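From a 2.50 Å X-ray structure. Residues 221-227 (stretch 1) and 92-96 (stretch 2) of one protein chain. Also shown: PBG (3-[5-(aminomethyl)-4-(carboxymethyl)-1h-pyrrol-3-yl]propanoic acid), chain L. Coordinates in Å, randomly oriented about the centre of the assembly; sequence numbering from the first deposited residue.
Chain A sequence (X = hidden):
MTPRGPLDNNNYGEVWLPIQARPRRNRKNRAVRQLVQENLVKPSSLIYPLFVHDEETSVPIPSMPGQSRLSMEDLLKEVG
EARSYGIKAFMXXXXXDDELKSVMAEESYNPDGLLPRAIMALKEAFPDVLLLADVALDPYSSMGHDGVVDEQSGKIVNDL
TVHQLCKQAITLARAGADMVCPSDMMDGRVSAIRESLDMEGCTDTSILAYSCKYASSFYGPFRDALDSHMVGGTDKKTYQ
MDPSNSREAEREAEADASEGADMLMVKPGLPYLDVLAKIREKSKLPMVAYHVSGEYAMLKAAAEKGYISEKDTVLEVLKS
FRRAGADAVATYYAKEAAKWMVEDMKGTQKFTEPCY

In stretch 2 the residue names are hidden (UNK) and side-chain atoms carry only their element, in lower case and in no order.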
ATOM      1  N   PRO A 221      -6.264  18.067 -36.936  1.00 15.99           N
ATOM      2  CA  PRO A 221      -6.221  19.502 -37.224  1.00 16.68           C
ATOM      3  C   PRO A 221      -4.845  20.120 -37.000  1.00 16.92           C
ATOM      4  O   PRO A 221      -4.455  21.013 -37.744  1.00 16.90           O
ATOM      5  CB  PRO A 221      -7.278  20.091 -36.279  1.00 16.82           C
ATOM      6  CG  PRO A 221      -8.224  18.954 -36.034  1.00 16.65           C
ATOM      7  CD  PRO A 221      -7.387  17.714 -36.050  1.00 15.82           C
ATOM      8  N   PHE A 222      -4.100  19.628 -36.014  1.00 16.85           N
ATOM      9  CA  PHE A 222      -2.708  20.045 -35.889  1.00 17.12           C
ATOM     10  C   PHE A 222      -1.929  19.758 -37.216  1.00 17.84           C
ATOM     11  O   PHE A 222      -1.205  20.623 -37.726  1.00 17.34           O
ATOM     12  CB  PHE A 222      -2.061  19.353 -34.684  1.00 16.45           C
ATOM     13  CG  PHE A 222      -0.571  19.621 -34.528  1.00 14.97           C
ATOM     14  CD1 PHE A 222       0.363  18.873 -35.245  1.00 13.04           C
ATOM     15  CD2 PHE A 222      -0.118  20.577 -33.618  1.00 13.17           C
ATOM     16  CE1 PHE A 222       1.711  19.091 -35.077  1.00 13.87           C
ATOM     17  CE2 PHE A 222       1.226  20.810 -33.421  1.00 12.70           C
ATOM     18  CZ  PHE A 222       2.154  20.095 -34.168  1.00 14.70           C
ATOM     19  N   ARG A 223      -2.096  18.552 -37.762  1.00 17.96           N
ATOM     20  CA  ARG A 223      -1.407  18.181 -38.980  1.00 18.62           C
ATOM     21  C   ARG A 223      -1.889  18.977 -40.203  1.00 19.54           C
ATOM     22  O   ARG A 223      -1.152  19.127 -41.168  1.00 19.37           O
ATOM     23  CB  ARG A 223      -1.531  16.675 -39.216  1.00 18.79           C
ATOM     24  CG  ARG A 223      -0.772  15.844 -38.176  1.00 18.44           C
ATOM     25  CD  ARG A 223      -1.091  14.380 -38.287  1.00 17.68           C
ATOM     26  NE  ARG A 223      -0.493  13.573 -37.220  1.00 17.12           N
ATOM     27  CZ  ARG A 223      -0.876  12.332 -36.923  1.00 18.10           C
ATOM     28  NH1 ARG A 223      -1.863  11.746 -37.603  1.00 18.91           N
ATOM     29  NH2 ARG A 223      -0.291  11.664 -35.939  1.00 19.60           N
ATOM     30  N   ASP A 224      -3.115  19.495 -40.168  1.00 20.54           N
ATOM     31  CA  ASP A 224      -3.536  20.441 -41.194  1.00 21.24           C
ATOM     32  C   ASP A 224      -2.749  21.731 -41.014  1.00 21.34           C
ATOM     33  O   ASP A 224      -2.273  22.303 -41.995  1.00 21.53           O
ATOM     34  CB  ASP A 224      -5.034  20.738 -41.115  1.00 21.72           C
ATOM     35  CG  ASP A 224      -5.911  19.507 -41.387  1.00 23.21           C
ATOM     36  OD1 ASP A 224      -5.434  18.554 -42.053  1.00 24.77           O
ATOM     37  OD2 ASP A 224      -7.091  19.503 -40.935  1.00 24.34           O
ATOM     38  N   ALA A 225      -2.592  22.175 -39.760  1.00 21.45           N
ATOM     39  CA  ALA A 225      -1.900  23.440 -39.453  1.00 21.62           C
ATOM     40  C   ALA A 225      -0.466  23.470 -39.974  1.00 22.11           C
ATOM     41  O   ALA A 225      -0.032  24.474 -40.578  1.00 21.62           O
ATOM     42  CB  ALA A 225      -1.929  23.755 -37.972  1.00 20.57           C
ATOM     43  N   LEU A 226       0.257  22.369 -39.759  1.00 22.70           N
ATOM     44  CA  LEU A 226       1.652  22.243 -40.235  1.00 23.57           C
ATOM     45  C   LEU A 226       1.821  21.630 -41.630  1.00 24.11           C
ATOM     46  O   LEU A 226       2.939  21.596 -42.169  1.00 24.35           O
ATOM     47  CB  LEU A 226       2.452  21.410 -39.250  1.00 23.26           C
ATOM     48  CG  LEU A 226       2.974  22.119 -38.019  1.00 23.76           C
ATOM     49  CD1 LEU A 226       1.852  22.890 -37.370  1.00 23.99           C
ATOM     50  CD2 LEU A 226       3.642  21.120 -37.049  1.00 21.48           C
ATOM     51  N   ASP A 227       0.723  21.132 -42.191  1.00 24.96           N
ATOM     52  CA  ASP A 227       0.737  20.379 -43.454  1.00 26.22           C
ATOM     53  C   ASP A 227       1.708  19.198 -43.346  1.00 26.35           C
ATOM     54  O   ASP A 227       2.643  19.062 -44.110  1.00 26.58           O
ATOM     55  CB  ASP A 227       1.069  21.298 -44.642  1.00 26.71           C
ATOM     56  CG  ASP A 227       0.789  20.650 -45.989  1.00 27.67           C
ATOM     57  OD1 ASP A 227      -0.106  19.801 -46.112  1.00 27.47           O
ATOM     58  OD2 ASP A 227       1.499  20.990 -46.939  1.00 31.31           O
ATOM     59  N   UNK A  92       5.619  26.772 -29.250  1.00 15.55           N
ATOM     60  CA  UNK A  92       5.696  27.233 -30.646  1.00 16.30           C
ATOM     61  C   UNK A  92       5.950  26.135 -31.666  1.00 15.91           C
ATOM     62  O   UNK A  92       6.908  25.381 -31.570  1.00 16.87           O
ATOM     63  c   UNK A  92       5.703  30.248 -29.715  1.00 17.99           C
ATOM     64  c   UNK A  92       6.960  29.380 -29.803  1.00 17.70           C
ATOM     65  c   UNK A  92       6.814  28.266 -30.821  1.00 17.04           C
ATOM     66  c   UNK A  92       8.165  30.175 -30.230  1.00 20.47           C
ATOM     67  N   UNK A  93       5.113  26.093 -32.680  1.00 15.67           N
ATOM     68  CA  UNK A  93       5.229  25.119 -33.730  1.00 15.54           C
ATOM     69  C   UNK A  93       5.428  25.860 -35.057  1.00 16.16           C
ATOM     70  O   UNK A  93       4.757  26.849 -35.311  1.00 16.32           O
ATOM     71  c   UNK A  93       2.366  23.165 -30.576  1.00 12.36           C
ATOM     72  c   UNK A  93       2.691  23.917 -31.672  1.00 12.68           C
ATOM     73  c   UNK A  93       3.996  21.549 -31.209  1.00 12.90           C
ATOM     74  c   UNK A  93       3.947  24.310 -33.787  1.00 15.21           C
ATOM     75  c   UNK A  93       4.302  22.307 -32.322  1.00 14.80           C
ATOM     76  c   UNK A  93       3.005  21.994 -30.331  1.00 12.94           C
ATOM     77  c   UNK A  93       3.662  23.514 -32.552  1.00 14.17           C
ATOM     78  N   UNK A  94       6.369  25.412 -35.888  1.00 17.04           N
ATOM     79  CA  UNK A  94       6.571  26.026 -37.203  1.00 18.18           C
ATOM     80  C   UNK A  94       5.894  25.282 -38.353  1.00 18.92           C
ATOM     81  O   UNK A  94       6.049  24.077 -38.482  1.00 17.78           O
ATOM     82  c   UNK A  94       8.459  24.713 -36.670  1.00 17.87           C
ATOM     83  c   UNK A  94       8.075  25.947 -37.381  1.00 18.23           C
ATOM     84  c   UNK A  94       7.462  24.495 -35.552  1.00 16.75           C
ATOM     85  N   UNK A  95       5.137  26.010 -39.167  1.00 20.72           N
ATOM     86  CA  UNK A  95       4.740  25.522 -40.491  1.00 22.30           C
ATOM     87  C   UNK A  95       5.899  25.865 -41.426  1.00 22.98           C
ATOM     88  O   UNK A  95       6.139  27.018 -41.718  1.00 23.10           O
ATOM     89  c   UNK A  95       2.574  25.575 -44.756  1.00 30.28           C
ATOM     90  c   UNK A  95       3.388  26.135 -40.929  1.00 22.98           C
ATOM     91  c   UNK A  95       3.229  25.263 -43.360  1.00 28.26           C
ATOM     92  n   UNK A  95       3.147  26.756 -45.546  1.00 31.34           N
ATOM     93  c   UNK A  95       3.179  26.463 -42.426  1.00 25.74           C
ATOM     94  N   UNK A  96       6.624  24.839 -41.853  1.00 23.65           N
ATOM     95  CA  UNK A  96       7.815  24.985 -42.694  1.00 24.85           C
ATOM     96  C   UNK A  96       7.429  24.883 -44.174  1.00 26.34           C
ATOM     97  O   UNK A  96       6.522  24.129 -44.546  1.00 25.14           O
ATOM     98  c   UNK A  96       8.848  23.870 -42.319  1.00 25.04           C
ATOM     99  c   UNK A  96      10.025  23.813 -43.267  1.00 24.23           C
ATOM    100  c   UNK A  96       9.309  24.026 -40.840  1.00 24.49           C
TER
HETATM  101  CHA PBG L 360       4.613  16.373 -33.459  1.00 19.71           C
HETATM  102  C1A PBG L 360       3.423  16.908 -32.732  1.00 19.58           C
HETATM  103  C2A PBG L 360       2.095  16.549 -32.943  1.00 19.49           C
HETATM  104  C3A PBG L 360       1.353  17.292 -32.044  1.00 16.46           C
HETATM  105  C4A PBG L 360       2.245  18.004 -31.263  1.00 18.81           C
HETATM  106  NA  PBG L 360       3.487  17.779 -31.715  1.00 19.44           N
HETATM  107  C5A PBG L 360       1.514  15.683 -34.036  1.00 21.31           C
HETATM  108  C6A PBG L 360       1.816  14.249 -33.979  1.00 19.95           C
HETATM  109  O1A PBG L 360       2.802  13.904 -33.276  1.00 22.89           O
HETATM  110  O2A PBG L 360       1.163  13.442 -34.679  1.00 16.92           O
HETATM  111  C7A PBG L 360      -0.124  17.303 -31.955  1.00 14.72           C
HETATM  112  C8A PBG L 360      -0.739  18.379 -31.140  1.00 12.13           C
HETATM  113  C9A PBG L 360      -2.187  18.606 -31.274  1.00  9.48           C
HETATM  114  O3A PBG L 360      -2.617  19.709 -30.952  1.00 14.05           O
HETATM  115  O4A PBG L 360      -2.938  17.876 -31.940  1.00  9.26           O
HETATM  116  N1  PBG L 360       5.561  15.599 -32.725  1.00 18.89           N
HETATM  117  O   HOH W   1       5.833  22.308 -41.151  1.00  9.57           O

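Position 92 carries four side-chain carbons and no heteroatom. One carbon is bonded to CA and leads to a second, which is bonded to both remaining carbons, so the chain forks at its second atom. This connectivity is that of leucine, and Leu 92 follows. The residue lies in the strand, and its side chain stays 9.7 Å or more from stretch 1; it is buried against other parts of the structure.

Position 93 has seven side-chain carbons: one attached to CA, then a closed ring of six. With no oxygen on the ring, the group is a phenyl, and the CA-to-CB bond points toward the helix. The nearest atom there is CE2 of Phe 222, which sits over one face of the ring. The residue is therefore phenylalanine, Phe 93, with chi1 at -63° (m). Its CD1 lies 3.6 Å from Phe 222 CE2, the ring centroids are 4.8 Å apart, and the planes meet at 86°. These values define an edge-to-face pair in which Phe 222 supplies the edge. A second, looser apolar contact joins Phe 93 CB to Leu 226 CD1 at 4.4 Å.

Position 94 shows three carbons, one bonded to CA and another to the backbone N, closing a five-membered ring. That closure identifies proline, Pro 94. Its CA-to-CB bond points away from stretch 1, and the side chain comes no closer than 5.3 Å. The contact instead runs through the backbone: Pro 94 O is 3.7 Å from Leu 226 CG.

Position 95 bears four carbons in an unbranched row ending in one nitrogen. The first carbon of the row packs against the backbone carbonyl of Ala 225. A row of this composition is lysine, Lys 95, and the distance from Lys 95 CB to Ala 225 O is 3.8 Å. Further along the row, Lys 95 CD reaches 3.9 Å from Leu 226 O, while the end of the side chain leads away. Here the backbones come nearest, with the CA atoms of Lys 95 and Leu 226 4.5 Å apart.

Position 96 has three carbons, the first carrying the other two. Branching directly at CB, without oxygen, gives valine, Val 96. Its side chain remains 6.3 Å from stretch 1, but its backbone N donates to water 1 (N to water O, 2.7 Å), and that water donates to Leu 226 O at 3.1 Å.

The contact thus rests on packing, with no direct hydrogen bond between the stretches and 272 Å² buried in total. Within the helix, the bond from Leu 226 N to Phe 222 O (3.1 Å) joins successive turns, and the side chains of both residues meet Phe 93. The bound PBG extends this arrangement: its C2A lies over one face of the Phe 222 ring, and its NA is 3.8 Å from Phe 93 CE1. Arg 223 NH2 anchors the ligand by donating to PBG O2A at 2.6 Å, supplemented by a weak bond from Arg 223 NE to PBG O2A at 3.0 Å.

Stretch 2, residues 92-96: LFPKV
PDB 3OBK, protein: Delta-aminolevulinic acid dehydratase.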